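Local coordinates for putative phosphatase (DUF442) (PDB 3GXH), which probably acts as a phosphatase of the tyrosine and dual-specificity type, expected to hydrolyse phosphate esters, at residues Q31-L36 with A66-V71; V75-P80 with N107-A112; A114-L119 with E150-Y155. All blocks are in the same frame, centred on the assembly; numbering follows the deposited sequence. Where two conformers were deposited one is given.

Interaction 1. Residues Q31-L36 with A66-V71; sequences QQFSLL and AGMDYV
The carbonyl oxygen Phe33 O is met by two methyl groups and by no hydrogen-bond donor from residues 66-71. CE of Met68, a residue present as selenomethionine, comes within 3.3 Å of Phe33 O, and Ala66 CB stands 3.9 Å from the same Phe33 O. The long, flexible Met68 side chain suits this place because it reaches from the turn to the flank of helix 30-38. Its CG is anti to its own carbonyl carbon, and a bend at chi3 (-66°) carries CE round to Phe33. There the two side chains cross at about a right angle, with CE of Met68 4.1 Å from Phe33 CB. One atom back along the chain, SE of Met68 rests 4.0 Å from Leu36 CB, one helical turn on from Phe33. Ala66 points its small CB at the helix, 4.1 Å from Phe33 CB, and lets the two backbones come close at Ser34. Residues 66-71 follow helix 59-65, which a Schellman motif at Gly67 ends; the positive phi there (86°) suits a residue without a side chain. Just after it the chain enters strand 69-72, an outermost strand of the sheet. Lys37 NZ hydrogen-bonds Gly67 O, adding a polar tie between helix 30-38 and this turn. Val63 touches both Phe33 and Met68, while Val44 of the adjoining strand packs against Met68.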
loop_
_atom_site.group_PDB
_atom_site.type_symbol
_atom_site.label_atom_id
_atom_site.label_comp_id
_atom_site.label_asym_id
_atom_site.label_seq_id
_atom_site.Cartn_x
_atom_site.Cartn_y
_atom_site.Cartn_z
ATOM N N GLN A 31 -11.211 -14.074 -2.817
ATOM C CA GLN A 31 -10.386 -15.136 -3.392
ATOM C C GLN A 31 -8.973 -14.683 -3.669
ATOM O O GLN A 31 -8.027 -15.470 -3.559
ATOM C CB GLN A 31 -11.090 -15.734 -4.612
ATOM C CG GLN A 31 -11.527 -14.827 -5.596
ATOM C CD GLN A 31 -12.956 -14.152 -5.361
ATOM O OE1 GLN A 31 -13.591 -14.076 -4.203
ATOM N NE2 GLN A 31 -13.452 -13.566 -6.482
ATOM N N GLN A 32 -8.806 -13.424 -4.007
ATOM C CA GLN A 32 -7.473 -12.861 -4.284
ATOM C C GLN A 32 -6.591 -12.834 -3.021
ATOM O O GLN A 32 -5.366 -12.893 -3.129
ATOM C CB GLN A 32 -7.542 -11.491 -4.968
ATOM C CG GLN A 32 -8.050 -11.625 -6.386
ATOM C CD GLN A 32 -8.419 -10.335 -7.011
ATOM O OE1 GLN A 32 -8.757 -9.381 -6.311
ATOM N NE2 GLN A 32 -8.391 -10.304 -8.370
ATOM N N PHE A 33 -7.177 -12.780 -1.819
ATOM C CA PHE A 33 -6.330 -12.874 -0.642
ATOM C C PHE A 33 -5.664 -14.240 -0.563
ATOM O O PHE A 33 -4.524 -14.347 -0.104
ATOM C CB PHE A 33 -7.124 -12.588 0.624
ATOM C CG PHE A 33 -7.454 -11.152 0.803
ATOM C CD1 PHE A 33 -6.447 -10.212 0.947
ATOM C CD2 PHE A 33 -8.762 -10.679 0.858
ATOM C CE1 PHE A 33 -6.716 -8.834 1.101
ATOM C CE2 PHE A 33 -9.008 -9.292 0.984
ATOM C CZ PHE A 33 -7.987 -8.402 1.100
ATOM N N SER A 34 -6.366 -15.290 -0.965
ATOM C CA SER A 34 -5.722 -16.613 -1.043
ATOM C C SER A 34 -4.581 -16.645 -2.055
ATOM O O SER A 34 -3.539 -17.278 -1.823
ATOM C CB SER A 34 -6.767 -17.689 -1.337
ATOM O OG SER A 34 -7.570 -17.879 -0.166
ATOM N N LEU A 35 -4.761 -15.962 -3.181
ATOM C CA LEU A 35 -3.698 -15.906 -4.200
ATOM C C LEU A 35 -2.470 -15.180 -3.620
ATOM O O LEU A 35 -1.327 -15.571 -3.833
ATOM C CB LEU A 35 -4.171 -15.170 -5.465
ATOM C CG LEU A 35 -5.370 -15.801 -6.189
ATOM C CD1 LEU A 35 -5.694 -14.913 -7.377
ATOM C CD2 LEU A 35 -5.012 -17.213 -6.646
ATOM N N LEU A 36 -2.713 -14.109 -2.871
ATOM C CA LEU A 36 -1.635 -13.386 -2.193
ATOM C C LEU A 36 -0.862 -14.297 -1.252
ATOM O O LEU A 36 0.391 -14.301 -1.265
ATOM C CB LEU A 36 -2.180 -12.168 -1.436
ATOM C CG LEU A 36 -2.575 -11.046 -2.412
ATOM C CD1 LEU A 36 -3.617 -10.104 -1.745
ATOM C CD2 LEU A 36 -1.306 -10.244 -2.916
ATOM N N ALA A 66 -6.942 -16.276 5.421
ATOM C CA ALA A 66 -6.064 -16.655 4.319
ATOM C C ALA A 66 -4.633 -16.902 4.816
ATOM O O ALA A 66 -3.771 -17.191 4.003
ATOM C CB ALA A 66 -6.079 -15.588 3.251
ATOM N N GLY A 67 -4.387 -16.805 6.120
ATOM C CA GLY A 67 -3.083 -17.071 6.708
ATOM C C GLY A 67 -2.048 -15.963 6.762
ATOM O O GLY A 67 -0.847 -16.213 6.899
HETATM N N MSE A 68 -2.516 -14.723 6.690
HETATM C CA MSE A 68 -1.642 -13.578 6.745
HETATM C C MSE A 68 -1.926 -12.640 7.900
HETATM O O MSE A 68 -2.998 -12.720 8.516
HETATM C CB MSE A 68 -1.764 -12.780 5.440
HETATM C CG MSE A 68 -1.331 -13.552 4.232
HETATM SE SE MSE A 68 -1.573 -12.688 2.510
HETATM C CE MSE A 68 -3.545 -12.661 2.531
ATOM N N ASP A 69 -0.962 -11.794 8.233
ATOM C CA ASP A 69 -1.120 -10.813 9.290
ATOM C C ASP A 69 -1.808 -9.588 8.687
ATOM O O ASP A 69 -1.644 -9.304 7.498
ATOM C CB ASP A 69 0.255 -10.382 9.836
ATOM C CG ASP A 69 0.964 -11.454 10.586
ATOM O OD1 ASP A 69 0.315 -12.355 11.126
ATOM O OD2 ASP A 69 2.209 -11.341 10.648
ATOM N N TYR A 70 -2.610 -8.892 9.493
ATOM C CA TYR A 70 -3.423 -7.784 9.058
ATOM C C TYR A 70 -3.106 -6.527 9.864
ATOM O O TYR A 70 -3.103 -6.567 11.089
ATOM C CB TYR A 70 -4.906 -8.148 9.241
ATOM C CG TYR A 70 -5.845 -7.060 8.798
ATOM C CD1 TYR A 70 -5.880 -6.697 7.461
ATOM C CD2 TYR A 70 -6.664 -6.380 9.693
ATOM C CE1 TYR A 70 -6.725 -5.708 6.996
ATOM C CE2 TYR A 70 -7.526 -5.391 9.221
ATOM C CZ TYR A 70 -7.586 -5.085 7.875
ATOM O OH TYR A 70 -8.414 -4.069 7.392
ATOM N N VAL A 71 -2.839 -5.431 9.177
ATOM C CA VAL A 71 -2.641 -4.098 9.756
ATOM C C VAL A 71 -3.606 -3.132 9.098
ATOM O O VAL A 71 -3.639 -3.054 7.833
ATOM C CB VAL A 71 -1.181 -3.626 9.607
ATOM C CG1 VAL A 71 -0.988 -2.308 10.351
ATOM C CG2 VAL A 71 -0.182 -4.695 10.043
#

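Interaction 2. Residues V75-P80 with N107-A112; sequences VDWQNP and NYRASA. With SO4 (sulfate ion), chain D.
A side-on, two-nitrogen grip of Arg109 on the carbonyl of Val75 joins the loop after strand 69-72 to the start of helix 108-120, beside a bound sulfate. NE of Arg109 lies 2.8 Å from Val75 O, tilted 36° above the carbonyl plane. NH2 of Arg109 is 3.0 Å from Val75 O, within that plane. Arg109 NH1 reaches sulfate O4 at 3.0 Å, so both ends of the guanidinium are held. Backbone Arg109 N also donates to O4, nearly straight (171°). Arginine suits this place: its flat group can serve a carbonyl and an anion at once. Trp77 CE3 lies over one guanidinium face, 3.7 Å from Arg109 NH1, although the planes are 42° apart. Trp77 CZ3 meets Tyr108 CB at 3.9 Å. Sulfate O1 accepts from Tyr108 N at 2.9 Å, and Leu105 N and Ala106 N also bind the ion. This ring of backbone N-H groups ending in an arginine resembles the phosphate-binding loop of tyrosine phosphatases, and the sulfate probably occupies the phosphate position. Ser111 OG braces the loop by donating to Asn107 O. Trp144 of helix 142-154 touches both Trp77 and Arg109, and Val75 bonds through its backbone to Leu47, just beyond strand 43-46.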
loop_
_atom_site.group_PDB
_atom_site.type_symbol
_atom_site.label_atom_id
_atom_site.label_comp_id
_atom_site.label_asym_id
_atom_site.label_seq_id
_atom_site.Cartn_x
_atom_site.Cartn_y
_atom_site.Cartn_z
ATOM N N VAL A 75 -6.711 5.808 5.836
ATOM C CA VAL A 75 -6.216 7.131 5.435
ATOM C C VAL A 75 -7.391 7.851 4.793
ATOM O O VAL A 75 -8.025 7.364 3.842
ATOM C CB VAL A 75 -5.070 7.013 4.430
ATOM C CG1 VAL A 75 -4.621 8.400 3.920
ATOM C CG2 VAL A 75 -3.902 6.278 5.069
ATOM N N ASP A 76 -7.683 9.044 5.335
ATOM C CA ASP A 76 -8.721 9.883 4.801
ATOM C C ASP A 76 -8.224 10.536 3.527
ATOM O O ASP A 76 -7.187 11.179 3.519
ATOM C CB ASP A 76 -9.079 10.977 5.835
ATOM C CG ASP A 76 -10.168 11.903 5.319
ATOM O OD1 ASP A 76 -11.305 11.468 5.254
ATOM O OD2 ASP A 76 -9.874 13.049 4.963
ATOM N N TRP A 77 -8.986 10.407 2.450
ATOM C CA TRP A 77 -8.589 10.992 1.158
ATOM C C TRP A 77 -8.460 12.490 1.188
ATOM O O TRP A 77 -7.510 13.034 0.605
ATOM C CB TRP A 77 -9.598 10.603 0.055
ATOM C CG TRP A 77 -9.193 11.158 -1.263
ATOM C CD1 TRP A 77 -9.802 12.164 -1.940
ATOM C CD2 TRP A 77 -8.084 10.765 -2.057
ATOM N NE1 TRP A 77 -9.122 12.440 -3.093
ATOM C CE2 TRP A 77 -8.047 11.599 -3.179
ATOM C CE3 TRP A 77 -7.065 9.803 -1.895
ATOM C CZ2 TRP A 77 -7.084 11.457 -4.177
ATOM C CZ3 TRP A 77 -6.133 9.671 -2.874
ATOM C CH2 TRP A 77 -6.132 10.484 -3.986
ATOM N N GLN A 78 -9.390 13.187 1.842
ATOM C CA GLN A 78 -9.399 14.652 1.849
ATOM C C GLN A 78 -8.419 15.247 2.869
ATOM O O GLN A 78 -8.152 16.461 2.873
ATOM C CB GLN A 78 -10.822 15.151 2.134
ATOM C CG GLN A 78 -11.042 16.632 1.820
ATOM C CD GLN A 78 -12.452 17.098 2.164
ATOM O OE1 GLN A 78 -13.214 16.367 2.795
ATOM N NE2 GLN A 78 -12.800 18.316 1.759
ATOM N N ASN A 79 -7.901 14.445 3.781
ATOM C CA ASN A 79 -6.956 14.987 4.750
ATOM C C ASN A 79 -5.999 13.937 5.208
ATOM O O ASN A 79 -6.040 13.494 6.338
ATOM C CB ASN A 79 -7.699 15.580 5.953
ATOM C CG ASN A 79 -6.722 16.212 6.993
ATOM O OD1 ASN A 79 -5.670 16.726 6.608
ATOM N ND2 ASN A 79 -7.048 16.113 8.292
ATOM N N PRO A 80 -5.149 13.445 4.304
ATOM C CA PRO A 80 -4.134 12.519 4.706
ATOM C C PRO A 80 -3.117 13.153 5.652
ATOM O O PRO A 80 -2.753 14.319 5.481
ATOM C CB PRO A 80 -3.502 12.111 3.398
ATOM C CG PRO A 80 -3.634 13.325 2.519
ATOM C CD PRO A 80 -5.014 13.824 2.888
ATOM N N ASN A 107 -5.111 1.943 -5.514
ATOM C CA ASN A 107 -3.681 2.119 -5.387
ATOM C C ASN A 107 -3.213 3.567 -5.459
ATOM O O ASN A 107 -2.036 3.786 -5.717
ATOM C CB ASN A 107 -2.889 1.226 -6.362
ATOM C CG ASN A 107 -1.454 0.871 -5.841
ATOM O OD1 ASN A 107 -1.093 1.175 -4.714
ATOM N ND2 ASN A 107 -0.701 0.195 -6.664
ATOM N N TYR A 108 -4.066 4.546 -5.135
ATOM C CA TYR A 108 -3.570 5.935 -5.043
ATOM C C TYR A 108 -2.889 6.123 -3.689
ATOM O O TYR A 108 -1.677 6.377 -3.598
ATOM C CB TYR A 108 -4.680 6.942 -5.194
ATOM C CG TYR A 108 -5.080 7.206 -6.615
ATOM C CD1 TYR A 108 -5.732 6.260 -7.371
ATOM C CD2 TYR A 108 -4.881 8.446 -7.169
ATOM C CE1 TYR A 108 -6.189 6.565 -8.666
ATOM C CE2 TYR A 108 -5.310 8.757 -8.485
ATOM C CZ TYR A 108 -5.961 7.787 -9.208
ATOM O OH TYR A 108 -6.430 8.066 -10.502
ATOM N N ARG A 109 -3.610 5.946 -2.595
ATOM C CA ARG A 109 -3.014 6.071 -1.254
ATOM C C ARG A 109 -1.789 5.160 -1.141
ATOM O O ARG A 109 -0.705 5.607 -0.657
ATOM C CB ARG A 109 -3.993 5.663 -0.149
ATOM C CG ARG A 109 -5.122 6.627 0.102
ATOM C CD ARG A 109 -6.220 5.768 0.777
ATOM N NE ARG A 109 -7.393 6.443 1.298
ATOM C CZ ARG A 109 -8.487 6.701 0.607
ATOM N NH1 ARG A 109 -8.544 6.569 -0.721
ATOM N NH2 ARG A 109 -9.531 7.204 1.226
ATOM N N ALA A 110 -1.903 3.884 -1.509
ATOM C CA ALA A 110 -0.849 2.912 -1.288
ATOM C C ALA A 110 0.405 3.168 -2.098
ATOM O O ALA A 110 1.515 3.039 -1.577
ATOM C CB ALA A 110 -1.385 1.445 -1.477
ATOM N N SER A 111 0.280 3.545 -3.353
ATOM C CA SER A 111 1.488 3.836 -4.152
ATOM C C SER A 111 2.199 5.107 -3.634
ATOM O O SER A 111 3.436 5.149 -3.651
ATOM C CB SER A 111 1.177 3.937 -5.640
ATOM O OG SER A 111 0.348 5.057 -5.957
ATOM N N ALA A 112 1.432 6.076 -3.140
ATOM C CA ALA A 112 2.012 7.298 -2.545
ATOM C C ALA A 112 2.790 6.939 -1.273
ATOM O O ALA A 112 3.893 7.396 -1.054
ATOM C CB ALA A 112 0.930 8.357 -2.286
HETATM S S SO4 D . -7.566 4.965 -3.578
HETATM O O1 SO4 D . -6.914 4.449 -4.742
HETATM O O2 SO4 D . -8.570 5.969 -3.929
HETATM O O3 SO4 D . -8.228 3.881 -2.864
HETATM O O4 SO4 D . -6.544 5.504 -2.659
#

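Interaction 3. Residues A114-L119 with E150-Y155; sequences AYLYQL and EVSAKY
Leu116 and Leu119 on one side meet Val151 and Ser152 on the other, where two helices run side by side in the helical layer of this phosphatase-like alpha/beta fold. The segment axes are 10.1 Å apart and only 11° from parallel. Leu116 crosses Val151 obliquely, and both of its branches are used: CD2 of Leu116 sits 3.9 Å from Val151 CG1, and CD1 of Leu116 is 4.0 Å from Val151 CB. Leu116 and Val151, both buried, form the apolar part of the seam. Leu119 has CG anti to its backbone N (chi1 -176°), and its CD2 presses to 3.2 Å from Ser152 OG, a tight approach. A serine is small enough for this spot, and its hydroxyl, though beside methyl groups, is satisfied by a hydrogen bond to Leu148 O, one turn back in its own helix. Farther out, Tyr115 packs against Met127 and Thr130 of helix 127-130 and against Pro125, which probably help to place it. Tyr115 reaches helix 142-154 through a single water. Lying in the plane of the tyrosine ring, at the edge, this water is 2.6 Å from Tyr115 OH and donates a hydrogen bond to Ser152 OG at 2.7 Å.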
loop_
_atom_site.group_PDB
_atom_site.type_symbol
_atom_site.label_atom_id
_atom_site.label_comp_id
_atom_site.label_asym_id
_atom_site.label_seq_id
_atom_site.Cartn_x
_atom_site.Cartn_y
_atom_site.Cartn_z
ATOM N N ALA A 114 3.959 3.954 -0.496
ATOM C CA ALA A 114 5.118 3.158 -0.879
ATOM C C ALA A 114 6.261 4.056 -1.364
ATOM O O ALA A 114 7.435 3.830 -1.016
ATOM C CB ALA A 114 4.764 2.131 -1.970
ATOM N N TYR A 115 5.965 5.069 -2.147
ATOM C CA TYR A 115 6.981 6.020 -2.589
ATOM C C TYR A 115 7.663 6.666 -1.388
ATOM O O TYR A 115 8.896 6.725 -1.323
ATOM C CB TYR A 115 6.333 7.084 -3.463
ATOM C CG TYR A 115 7.244 8.244 -3.723
ATOM C CD1 TYR A 115 8.339 8.089 -4.556
ATOM C CD2 TYR A 115 7.062 9.472 -3.076
ATOM C CE1 TYR A 115 9.218 9.136 -4.781
ATOM C CE2 TYR A 115 7.932 10.537 -3.300
ATOM C CZ TYR A 115 8.998 10.360 -4.140
ATOM O OH TYR A 115 9.873 11.441 -4.362
ATOM N N LEU A 116 6.867 7.132 -0.406
ATOM C CA LEU A 116 7.467 7.797 0.717
ATOM C C LEU A 116 8.334 6.847 1.532
ATOM O O LEU A 116 9.388 7.263 2.070
ATOM C CB LEU A 116 6.396 8.437 1.598
ATOM C CG LEU A 116 5.772 9.676 0.946
ATOM C CD1 LEU A 116 4.605 10.158 1.806
ATOM C CD2 LEU A 116 6.773 10.833 0.709
ATOM N N TYR A 117 7.931 5.591 1.637
ATOM C CA TYR A 117 8.688 4.606 2.365
ATOM C C TYR A 117 10.013 4.350 1.693
ATOM O O TYR A 117 11.069 4.329 2.348
ATOM C CB TYR A 117 7.887 3.302 2.500
ATOM C CG TYR A 117 8.699 2.142 2.991
ATOM C CD1 TYR A 117 9.001 2.027 4.337
ATOM C CD2 TYR A 117 9.208 1.171 2.094
ATOM C CE1 TYR A 117 9.766 0.948 4.803
ATOM C CE2 TYR A 117 9.989 0.105 2.563
ATOM C CZ TYR A 117 10.230 0.015 3.904
ATOM O OH TYR A 117 11.024 -1.039 4.339
ATOM N N GLN A 118 9.983 4.117 0.402
ATOM C CA GLN A 118 11.229 3.857 -0.312
ATOM C C GLN A 118 12.156 5.066 -0.237
ATOM O O GLN A 118 13.383 4.927 -0.091
ATOM C CB GLN A 118 10.968 3.441 -1.736
ATOM C CG GLN A 118 10.210 2.110 -1.801
ATOM C CD GLN A 118 9.966 1.584 -3.200
ATOM O OE1 GLN A 118 9.779 2.344 -4.169
ATOM N NE2 GLN A 118 9.940 0.239 -3.310
ATOM N N LEU A 119 11.563 6.252 -0.351
ATOM C CA LEU A 119 12.340 7.492 -0.271
ATOM C C LEU A 119 13.028 7.597 1.084
ATOM O O LEU A 119 14.246 7.840 1.165
ATOM C CB LEU A 119 11.413 8.675 -0.564
ATOM C CG LEU A 119 12.092 10.026 -0.620
ATOM C CD1 LEU A 119 13.073 10.059 -1.803
ATOM C CD2 LEU A 119 11.023 11.110 -0.759
ATOM N N GLU A 150 6.094 17.526 2.521
ATOM C CA GLU A 150 6.401 17.650 3.957
ATOM C C GLU A 150 7.164 16.423 4.425
ATOM O O GLU A 150 8.155 16.541 5.151
ATOM C CB GLU A 150 5.112 17.798 4.792
ATOM C CG GLU A 150 5.354 17.931 6.331
ATOM C CD GLU A 150 4.116 18.423 7.135
ATOM O OE1 GLU A 150 3.078 18.806 6.526
ATOM O OE2 GLU A 150 4.192 18.431 8.394
ATOM N N VAL A 151 6.721 15.245 4.008
ATOM C CA VAL A 151 7.349 14.024 4.500
ATOM C C VAL A 151 8.696 13.852 3.844
ATOM O O VAL A 151 9.646 13.399 4.540
ATOM C CB VAL A 151 6.503 12.781 4.234
ATOM C CG1 VAL A 151 7.325 11.476 4.503
ATOM C CG2 VAL A 151 5.286 12.780 5.075
ATOM N N SER A 152 8.828 14.181 2.553
ATOM C CA SER A 152 10.098 14.081 1.843
ATOM C C SER A 152 11.128 14.949 2.551
ATOM O O SER A 152 12.232 14.487 2.869
ATOM C CB SER A 152 9.959 14.488 0.385
ATOM O OG SER A 152 9.072 13.620 -0.302
ATOM N N ALA A 153 10.765 16.200 2.831
ATOM C CA ALA A 153 11.675 17.123 3.563
ATOM C C ALA A 153 12.030 16.648 4.983
ATOM O O ALA A 153 13.190 16.797 5.414
ATOM C CB ALA A 153 11.099 18.545 3.602
ATOM N N LYS A 154 11.072 16.081 5.702
ATOM C CA LYS A 154 11.274 15.596 7.061
ATOM C C LYS A 154 12.345 14.502 7.123
ATOM O O LYS A 154 13.146 14.470 8.085
ATOM C CB LYS A 154 9.949 15.062 7.625
ATOM C CG LYS A 154 10.040 14.612 9.063
ATOM C CD LYS A 154 8.686 14.230 9.655
ATOM C CE LYS A 154 8.866 13.628 11.055
ATOM N NZ LYS A 154 7.572 13.537 11.784
ATOM N N TYR A 155 12.382 13.645 6.089
ATOM C CA TYR A 155 13.254 12.467 6.113
ATOM C C TYR A 155 14.440 12.571 5.164
ATOM O O TYR A 155 14.956 11.558 4.672
ATOM C CB TYR A 155 12.445 11.198 5.874
ATOM C CG TYR A 155 11.628 10.854 7.083
ATOM C CD1 TYR A 155 12.248 10.432 8.255
ATOM C CD2 TYR A 155 10.254 11.000 7.084
ATOM C CE1 TYR A 155 11.523 10.137 9.382
ATOM C CE2 TYR A 155 9.514 10.700 8.210
ATOM C CZ TYR A 155 10.157 10.267 9.358
ATOM O OH TYR A 155 9.431 9.970 10.485
HETATM O O HOH W 1 9.510 13.642 -3.002
#

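In the fold
Followed from the N terminus, the three contacts come in series; none nests in or crosses another. Interaction 1 closes the loop holding strand 43-46 and helix 59-65, tying helix 30-38 to the entrance of strand 69-72. From that strand the chain passes to 75-80, where interaction 2 opens; it closes at 107-112 after helix 82-94 and strand 100-103. Helix 108-120 then serves twice, its start in interaction 2 and its later turns in interaction 3, which closes round helix 127-130 and brings in helix 142-154. Interactions 2 and 3 have centres 14 Å apart, whereas interaction 1 lies across the chain's centre from both, about 21 and 27 Å away between centres.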